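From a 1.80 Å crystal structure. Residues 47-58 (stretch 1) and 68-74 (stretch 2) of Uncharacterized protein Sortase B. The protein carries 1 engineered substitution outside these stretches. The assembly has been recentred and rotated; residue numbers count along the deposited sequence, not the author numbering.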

# COMPACT_ATOMS: atom_id res chain seq x y z
N ASN A 47 4.87 16.18 -12.25
CA ASN A 47 6.29 15.87 -12.37
C ASN A 47 6.58 14.40 -12.15
O ASN A 47 7.30 13.78 -12.90
N LEU A 48 5.89 13.79 -11.18
CA LEU A 48 5.97 12.34 -11.02
C LEU A 48 5.54 11.57 -12.28
O LEU A 48 6.21 10.64 -12.69
N LYS A 49 4.34 11.87 -12.78
CA LYS A 49 3.83 11.24 -14.00
C LYS A 49 4.82 11.38 -15.17
O LYS A 49 4.99 10.47 -15.99
N ASN A 50 5.50 12.52 -15.23
CA ASN A 50 6.43 12.80 -16.31
C ASN A 50 7.70 11.99 -16.15
O ASN A 50 8.19 11.40 -17.11
N ILE A 51 8.17 11.84 -14.92
CA ILE A 51 9.30 10.96 -14.65
C ILE A 51 8.96 9.51 -15.00
O ILE A 51 9.78 8.80 -15.59
N ASN A 52 7.77 9.06 -14.62
CA ASN A 52 7.36 7.70 -14.91
C ASN A 52 5.85 7.63 -15.10
O ASN A 52 5.10 7.71 -14.14
N PRO A 53 5.42 7.41 -16.33
CA PRO A 53 3.99 7.42 -16.63
C PRO A 53 3.21 6.33 -15.87
O PRO A 53 1.97 6.34 -15.85
N ASP A 54 3.92 5.38 -15.28
CA ASP A 54 3.29 4.30 -14.51
C ASP A 54 2.86 4.78 -13.12
O ASP A 54 2.16 4.06 -12.38
N TYR A 55 3.25 5.99 -12.76
CA TYR A 55 2.84 6.60 -11.49
C TYR A 55 1.32 6.63 -11.34
O TYR A 55 0.60 6.98 -12.28
N ARG A 56 0.82 6.30 -10.15
CA ARG A 56 -0.62 6.34 -9.91
C ARG A 56 -1.01 7.18 -8.70
O ARG A 56 -2.03 7.88 -8.74
N PHE A 57 -0.29 7.04 -7.59
CA PHE A 57 -0.62 7.78 -6.39
C PHE A 57 0.55 7.78 -5.41
O PHE A 57 1.53 7.05 -5.58
N TRP A 58 0.41 8.57 -4.34
CA TRP A 58 1.40 8.60 -3.28
C TRP A 58 0.83 7.88 -2.04
O TRP A 58 -0.37 7.96 -1.75
N PHE A 68 6.14 7.10 -0.12
CA PHE A 68 6.61 6.74 -1.44
C PHE A 68 5.62 7.11 -2.54
O PHE A 68 4.40 6.94 -2.37
N PRO A 69 6.15 7.26 -3.77
CA PRO A 69 5.30 7.14 -4.96
C PRO A 69 4.99 5.67 -5.28
O PRO A 69 5.72 4.78 -4.88
N VAL A 70 3.79 5.44 -5.79
CA VAL A 70 3.32 4.12 -6.17
C VAL A 70 3.05 4.08 -7.66
O VAL A 70 2.35 4.93 -8.20
N VAL A 71 3.58 3.04 -8.30
CA VAL A 71 3.42 2.86 -9.74
C VAL A 71 2.58 1.62 -10.04
O VAL A 71 2.40 0.75 -9.20
N GLN A 72 2.15 1.49 -11.28
CA GLN A 72 1.46 0.30 -11.70
C GLN A 72 2.10 -0.20 -12.99
O GLN A 72 2.21 0.56 -13.98
N GLY A 73 2.67 -1.39 -12.92
CA GLY A 73 3.28 -2.02 -14.09
C GLY A 73 2.27 -2.85 -14.87
O GLY A 73 1.06 -2.87 -14.56
N LYS A 74 2.76 -3.51 -15.91
CA LYS A 74 1.96 -4.43 -16.71
C LYS A 74 1.86 -5.82 -16.09
O LYS A 74 1.06 -6.64 -16.52

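How do the two backbones satisfy each other? Strand 55-58 runs antiparallel to the strand that begins before F68, and the register slips by one residue between Y55 and F57, a beta bulge. The bulge leaves V70 O serving two donors: R56 N at 2.8 Å and, more weakly, F57 N at 3.4 Å. In return V70 N gives its hydrogen to F57 O, 2.8 Å away. Beyond the bulge, Q72 N donates to D54 O at 2.8 Å, and the same carbonyl oxygen D54 O also receives a CA-H...O contact from V71 CA at 3.2 Å.

What holds the polar side chains near the turn? N52, with chi1 t, accepts through OD1 from D54 N at 2.9 Å, bracing the type I turn that Y55 N closes onto N52 O, also at 2.9 Å. N52 ND2 lies 3.9 Å from V71 CG1 but finds its hydrogen-bond partner elsewhere in the structure. D54 (m) points toward the second strand and sets its CB 4.0 Å from V71 CB, while OD2 is likewise satisfied elsewhere.

How does R56 reach across when its CA-to-CB bond points sideways? An m, m, t course through its first three chi angles brings R56 NE to Q72 OE1, a hydrogen bond of 3.0 Å, and lays one guanidinium face over Q72 O. R56 NH1 turns back to its own stretch, donating to P53 O at 3.0 Å and Y55 O at 2.9 Å, so the arginine links the turn to Q72 in the other stretch. Q72 is extended (t, t); its OE1 takes the arginine hydrogen and its NE2 is bonded elsewhere.

Which apolar groups fill the two faces of the sheet? Y55, W58, P69 and V71 share one face. There P69 CD sits over the W58 ring, 3.8 Å from the centroid of its six-membered ring, a CH-pi contact over the face of the ring, with W58 in the t rotamer, and P69 CB meets the edge of the Y55 ring at 3.9 Å from Y55 CE1. L48 (m, t), from the helix, adds a looser contact, its CD2 4.4 Å from P69 CB. On the other face F57, in the p rotamer, lays its ring against V70 (t): V70 CB stands 4.0 Å from the F57 ring centroid, and V70 CG2 is 3.6 Å from F57 CE1. The polar atoms Y55 OH and W58 NE1 are hydrogen-bonded just outside the stretches; W58 NE1 and F68 N, 3.4 Å apart, are both donors and do not pair.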

# COMPACT_ATOMS: atom_id res chain seq x y z
CB ASN A 47 7.11 16.69 -11.38
CG ASN A 47 7.53 18.03 -11.95
OD1 ASN A 47 7.95 18.12 -13.11
ND2 ASN A 47 7.28 19.09 -11.21
CB LEU A 48 5.14 11.91 -9.81
CG LEU A 48 5.73 12.44 -8.50
CD1 LEU A 48 4.69 12.51 -7.38
CD2 LEU A 48 6.89 11.54 -8.11
CB LYS A 49 2.49 11.87 -14.37
CG LYS A 49 1.35 10.88 -14.59
CD LYS A 49 0.00 11.59 -14.59
CE LYS A 49 -0.32 12.20 -13.23
NZ LYS A 49 -1.79 12.28 -12.98
CB ASN A 50 6.75 14.29 -16.36
CG ASN A 50 7.53 14.68 -17.61
OD1 ASN A 50 7.02 14.63 -18.73
ND2 ASN A 50 8.78 15.10 -17.41
CB ILE A 51 9.76 11.06 -13.18
CG1 ILE A 51 10.34 12.44 -12.89
CG2 ILE A 51 10.82 10.01 -12.90
CD1 ILE A 51 10.16 12.91 -11.46
CB ASN A 52 7.78 6.76 -13.78
CG ASN A 52 7.50 5.30 -14.07
OD1 ASN A 52 6.73 4.95 -14.97
ND2 ASN A 52 8.12 4.43 -13.28
CB PRO A 53 3.94 7.16 -18.14
CG PRO A 53 5.32 7.47 -18.65
CD PRO A 53 6.23 7.11 -17.52
CB ASP A 54 4.27 3.13 -14.37
CG ASP A 54 4.57 2.44 -15.69
OD1 ASP A 54 3.74 2.55 -16.62
OD2 ASP A 54 5.46 1.56 -15.69
CB TYR A 55 3.38 8.02 -11.40
CG TYR A 55 2.90 8.74 -10.16
CD1 TYR A 55 3.46 8.47 -8.92
CD2 TYR A 55 1.83 9.62 -10.22
CE1 TYR A 55 3.00 9.11 -7.79
CE2 TYR A 55 1.42 10.32 -9.11
CZ TYR A 55 1.99 10.03 -7.88
OH TYR A 55 1.52 10.65 -6.75
CB ARG A 56 -1.18 4.93 -9.75
CG ARG A 56 -0.95 4.02 -10.96
CD ARG A 56 -1.86 4.40 -12.12
NE ARG A 56 -1.63 3.58 -13.31
CZ ARG A 56 -0.85 3.94 -14.33
NH1 ARG A 56 -0.23 5.11 -14.31
NH2 ARG A 56 -0.67 3.11 -15.34
CB PHE A 57 -1.90 7.21 -5.71
CG PHE A 57 -1.84 5.74 -5.41
CD1 PHE A 57 -1.43 5.30 -4.17
CD2 PHE A 57 -2.37 4.82 -6.30
CE1 PHE A 57 -1.38 3.94 -3.88
CE2 PHE A 57 -2.43 3.46 -5.97
CZ PHE A 57 -1.97 3.03 -4.73
CB TRP A 58 1.78 10.05 -2.94
CG TRP A 58 3.03 10.14 -2.10
CD1 TRP A 58 3.15 9.88 -0.76
CD2 TRP A 58 4.36 10.35 -2.58
NE1 TRP A 58 4.45 9.99 -0.37
CE2 TRP A 58 5.23 10.16 -1.49
CE3 TRP A 58 4.90 10.59 -3.84
CZ2 TRP A 58 6.58 10.40 -1.58
CZ3 TRP A 58 6.25 10.82 -3.95
CH2 TRP A 58 7.08 10.71 -2.82
CB PHE A 68 6.86 5.23 -1.51
CG PHE A 68 7.93 4.74 -0.57
CD1 PHE A 68 9.26 5.06 -0.79
CD2 PHE A 68 7.61 3.91 0.48
CE1 PHE A 68 10.24 4.60 0.06
CE2 PHE A 68 8.58 3.46 1.35
CZ PHE A 68 9.90 3.79 1.12
CB PRO A 69 6.18 7.77 -6.05
CG PRO A 69 7.57 7.42 -5.61
CD PRO A 69 7.57 7.47 -4.11
CB VAL A 70 2.03 3.75 -5.44
CG1 VAL A 70 1.63 2.32 -5.78
CG2 VAL A 70 2.20 3.96 -3.95
CB VAL A 71 4.81 2.72 -10.42
CG1 VAL A 71 5.58 4.01 -10.31
CG2 VAL A 71 5.60 1.56 -9.84
CB GLN A 72 -0.01 0.61 -11.92
CG GLN A 72 -0.84 -0.61 -12.29
CD GLN A 72 -2.31 -0.31 -12.41
OE1 GLN A 72 -2.70 0.78 -12.83
NE2 GLN A 72 -3.14 -1.27 -12.06
CB LYS A 74 2.58 -4.53 -18.12
CG LYS A 74 2.62 -3.22 -18.85
CD LYS A 74 2.50 -3.41 -20.35
CE LYS A 74 3.79 -3.95 -20.94
NZ LYS A 74 4.65 -2.84 -21.44